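Local coordinates for protein UDP-D-quinovosamine 4-dehydrogenase (Vibrio fischeri, PDB 3NKL) that probably acts as an oxidoreductase and lyase on a nucleotide sugar, of which this chain is a Rossmann-like domain, at residues A72-S77 with L96-L101. Numbering follows the deposited sequence.
Sequences AVPSAS and LTIPNL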
ATOM      1  N   ALA B  72       9.535   0.544  -0.666  1.00 12.24           N
ATOM      2  CA  ALA B  72       8.545   0.127   0.305  1.00 17.88           C
ATOM      3  C   ALA B  72       7.223  -0.048  -0.446  1.00 17.74           C
ATOM      4  O   ALA B  72       6.235   0.645  -0.173  1.00 17.35           O
ATOM      5  CB  ALA B  72       8.418   1.167   1.427  1.00 19.05           C
ATOM      6  N   VAL B  73       7.234  -0.966  -1.416  1.00 16.21           N
ATOM      7  CA  VAL B  73       6.055  -1.272  -2.223  1.00 14.52           C
ATOM      8  C   VAL B  73       5.760  -2.773  -2.235  1.00 13.41           C
ATOM      9  O   VAL B  73       5.743  -3.406  -3.290  1.00 14.01           O
ATOM     10  CB  VAL B  73       6.219  -0.786  -3.674  1.00 19.64           C
ATOM     11  CG1 VAL B  73       6.073   0.741  -3.733  1.00 21.85           C
ATOM     12  CG2 VAL B  73       7.569  -1.252  -4.264  1.00 18.75           C
ATOM     13  N   PRO B  74       5.512  -3.340  -1.051  1.00 16.74           N
ATOM     14  CA  PRO B  74       5.227  -4.778  -0.938  1.00 15.86           C
ATOM     15  C   PRO B  74       3.944  -5.170  -1.708  1.00 17.74           C
ATOM     16  O   PRO B  74       3.758  -6.342  -2.044  1.00 19.72           O
ATOM     17  CB  PRO B  74       5.047  -4.988   0.576  1.00 16.13           C
ATOM     18  CG  PRO B  74       4.695  -3.629   1.127  1.00 16.14           C
ATOM     19  CD  PRO B  74       5.530  -2.670   0.264  1.00 14.47           C
ATOM     20  N   SER B  75       3.086  -4.208  -2.037  1.00 12.79           N
ATOM     21  CA  SER B  75       1.861  -4.594  -2.756  1.00 15.53           C
ATOM     22  C   SER B  75       2.013  -4.527  -4.273  1.00 13.39           C
ATOM     23  O   SER B  75       1.062  -4.763  -5.005  1.00 19.53           O
ATOM     24  CB  SER B  75       0.644  -3.769  -2.310  1.00 17.27           C
ATOM     25  OG  SER B  75       0.759  -2.428  -2.755  1.00 20.90           O
ATOM     26  N   ALA B  76       3.200  -4.176  -4.750  1.00 15.16           N
ATOM     27  CA  ALA B  76       3.424  -4.127  -6.186  1.00 17.03           C
ATOM     28  C   ALA B  76       3.596  -5.556  -6.692  1.00 14.45           C
ATOM     29  O   ALA B  76       4.232  -6.377  -6.030  1.00 15.56           O
ATOM     30  CB  ALA B  76       4.704  -3.280  -6.486  1.00 18.85           C
ATOM     31  N   SER B  77       3.042  -5.845  -7.865  1.00 15.92           N
ATOM     32  CA  SER B  77       3.264  -7.122  -8.525  1.00 21.55           C
ATOM     33  C   SER B  77       4.744  -7.249  -8.835  1.00 21.70           C
ATOM     34  O   SER B  77       5.472  -6.244  -8.857  1.00 17.89           O
ATOM     35  CB  SER B  77       2.471  -7.188  -9.830  1.00 22.82           C
ATOM     36  OG  SER B  77       2.961  -6.197 -10.720  1.00 23.47           O
ATOM     37  N   LEU B  96      17.556  -0.667  -2.367  1.00 15.28           N
ATOM     38  CA  LEU B  96      17.334  -1.621  -1.281  1.00 13.01           C
ATOM     39  C   LEU B  96      15.841  -1.760  -1.116  1.00 14.56           C
ATOM     40  O   LEU B  96      15.097  -0.859  -1.480  1.00 17.18           O
ATOM     41  CB  LEU B  96      17.912  -1.131   0.047  1.00 14.30           C
ATOM     42  CG  LEU B  96      19.327  -0.553   0.026  1.00 16.69           C
ATOM     43  CD1 LEU B  96      19.738  -0.084   1.438  1.00 25.49           C
ATOM     44  CD2 LEU B  96      20.257  -1.625  -0.469  1.00 20.25           C
ATOM     45  N   THR B  97      15.403  -2.886  -0.562  1.00 13.32           N
ATOM     46  CA  THR B  97      13.968  -3.138  -0.419  1.00 13.86           C
ATOM     47  C   THR B  97      13.609  -3.702   0.950  1.00 14.10           C
ATOM     48  O   THR B  97      14.381  -4.470   1.541  1.00 15.06           O
ATOM     49  CB  THR B  97      13.431  -4.122  -1.507  1.00 20.09           C
ATOM     50  OG1 THR B  97      12.021  -4.348  -1.306  1.00 15.61           O
ATOM     51  CG2 THR B  97      14.149  -5.462  -1.440  1.00 14.91           C
ATOM     52  N   ILE B  98      12.425  -3.346   1.443  1.00 13.68           N
ATOM     53  CA  ILE B  98      11.901  -3.996   2.646  1.00 15.35           C
ATOM     54  C   ILE B  98      11.437  -5.405   2.247  1.00 14.27           C
ATOM     55  O   ILE B  98      11.381  -5.716   1.052  1.00 16.13           O
ATOM     56  CB  ILE B  98      10.739  -3.183   3.250  1.00 13.59           C
ATOM     57  CG1 ILE B  98       9.481  -3.271   2.375  1.00 15.96           C
ATOM     58  CG2 ILE B  98      11.158  -1.701   3.465  1.00 13.30           C
ATOM     59  CD1 ILE B  98       8.251  -2.603   3.065  1.00 19.31           C
ATOM     60  N   PRO B  99      11.082  -6.255   3.231  1.00 14.40           N
ATOM     61  CA  PRO B  99      10.632  -7.620   2.921  1.00 16.89           C
ATOM     62  C   PRO B  99       9.398  -7.716   2.023  1.00 17.80           C
ATOM     63  O   PRO B  99       8.671  -6.746   1.848  1.00 15.72           O
ATOM     64  CB  PRO B  99      10.293  -8.214   4.316  1.00 12.65           C
ATOM     65  CG  PRO B  99      11.238  -7.448   5.241  1.00 19.44           C
ATOM     66  CD  PRO B  99      11.211  -6.035   4.687  1.00 15.69           C
ATOM     67  N   ASN B 100       9.173  -8.904   1.477  1.00 16.06           N
ATOM     68  CA  ASN B 100       7.950  -9.204   0.742  1.00 18.58           C
ATOM     69  C   ASN B 100       6.745  -9.219   1.672  1.00 20.99           C
ATOM     70  O   ASN B 100       6.863  -9.451   2.882  1.00 16.07           O
ATOM     71  CB  ASN B 100       8.065 -10.549   0.027  1.00 16.98           C
ATOM     72  CG  ASN B 100       9.145 -10.536  -1.029  1.00 24.71           C
ATOM     73  OD1 ASN B 100       9.348  -9.518  -1.697  1.00 18.00           O
ATOM     74  ND2 ASN B 100       9.860 -11.656  -1.175  1.00 22.65           N
ATOM     75  N   LEU B 101       5.583  -8.993   1.088  1.00 20.07           N
ATOM     76  CA  LEU B 101       4.346  -8.891   1.838  1.00 16.34           C
ATOM     77  C   LEU B 101       4.124 -10.058   2.802  1.00 19.56           C
ATOM     78  O   LEU B 101       3.810  -9.857   3.976  1.00 20.54           O
ATOM     79  CB  LEU B 101       3.155  -8.773   0.880  1.00 20.92           C
ATOM     80  CG  LEU B 101       2.059  -8.280   1.822  1.00 29.13           C
ATOM     81  CD1 LEU B 101       1.621  -6.839   1.550  1.00 21.50           C
ATOM     82  CD2 LEU B 101       0.927  -9.256   1.974  1.00 22.68           C
TER
HETATM   83  O   HOH W   1       9.321  -2.895  -1.602  1.00 13.60           O
HETATM   84  O   HOH W   2       5.495  -8.454  -1.721  1.00 18.27           O
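Pro74 sits in a hollow of segment 96-101 that is bounded by Ile98 at one end and Leu101 at the other. Its ring crosses Ile98 obliquely, and ring atom CD lies 3.9 Å from the methyl CD1 of Ile98. At the other end of the hollow, Pro74 CB meets CD1 of Leu101 at 4.0 Å. The tip of Ile98 is the matching bump: CD1 rests over the notch where the Pro74 ring and Ala72 meet, 3.9 Å from Ala72 CA and 4.1 Å from Ala72 CB. CG1 of Ile98 stands between its own backbone N and carbonyl carbon (chi1 71°), and an extended chi2 of 173° carries CD1 over this notch. Leu101 CB also rests against the carbonyl oxygen of Pro74, at 3.9 Å.

No direct hydrogen bond joins the segments; two waters bridge them instead. One accepts from Val73 N and donates to Thr97 OG1, whose hydroxyl in turn donates to the carbonyl oxygen of Ile98, in the carbonyl plane on a lone pair. The other donates to Pro74 O, 2.8 Å away, and accepts from Leu101 N in the first turn of helix 101-105.

The contact joins the C-terminal ends of neighbouring parallel strands 68-71 and 94-97 in a Rossmann-like sheet, where the chain turns through a type I turn, Val73 to Ala76, toward helix 78-89. Ala15 and Leu19 of helix 14-25 pack on the same apolar cluster, while Ser14 and Leu17 of the second subunit touch Pro74 and Leu101, respectively. The direct fit is almost wholly carbon on carbon, so the match depends on shape, and the waters give Val73 N, Pro74 O and Leu101 N partners that the facing segment does not supply directly.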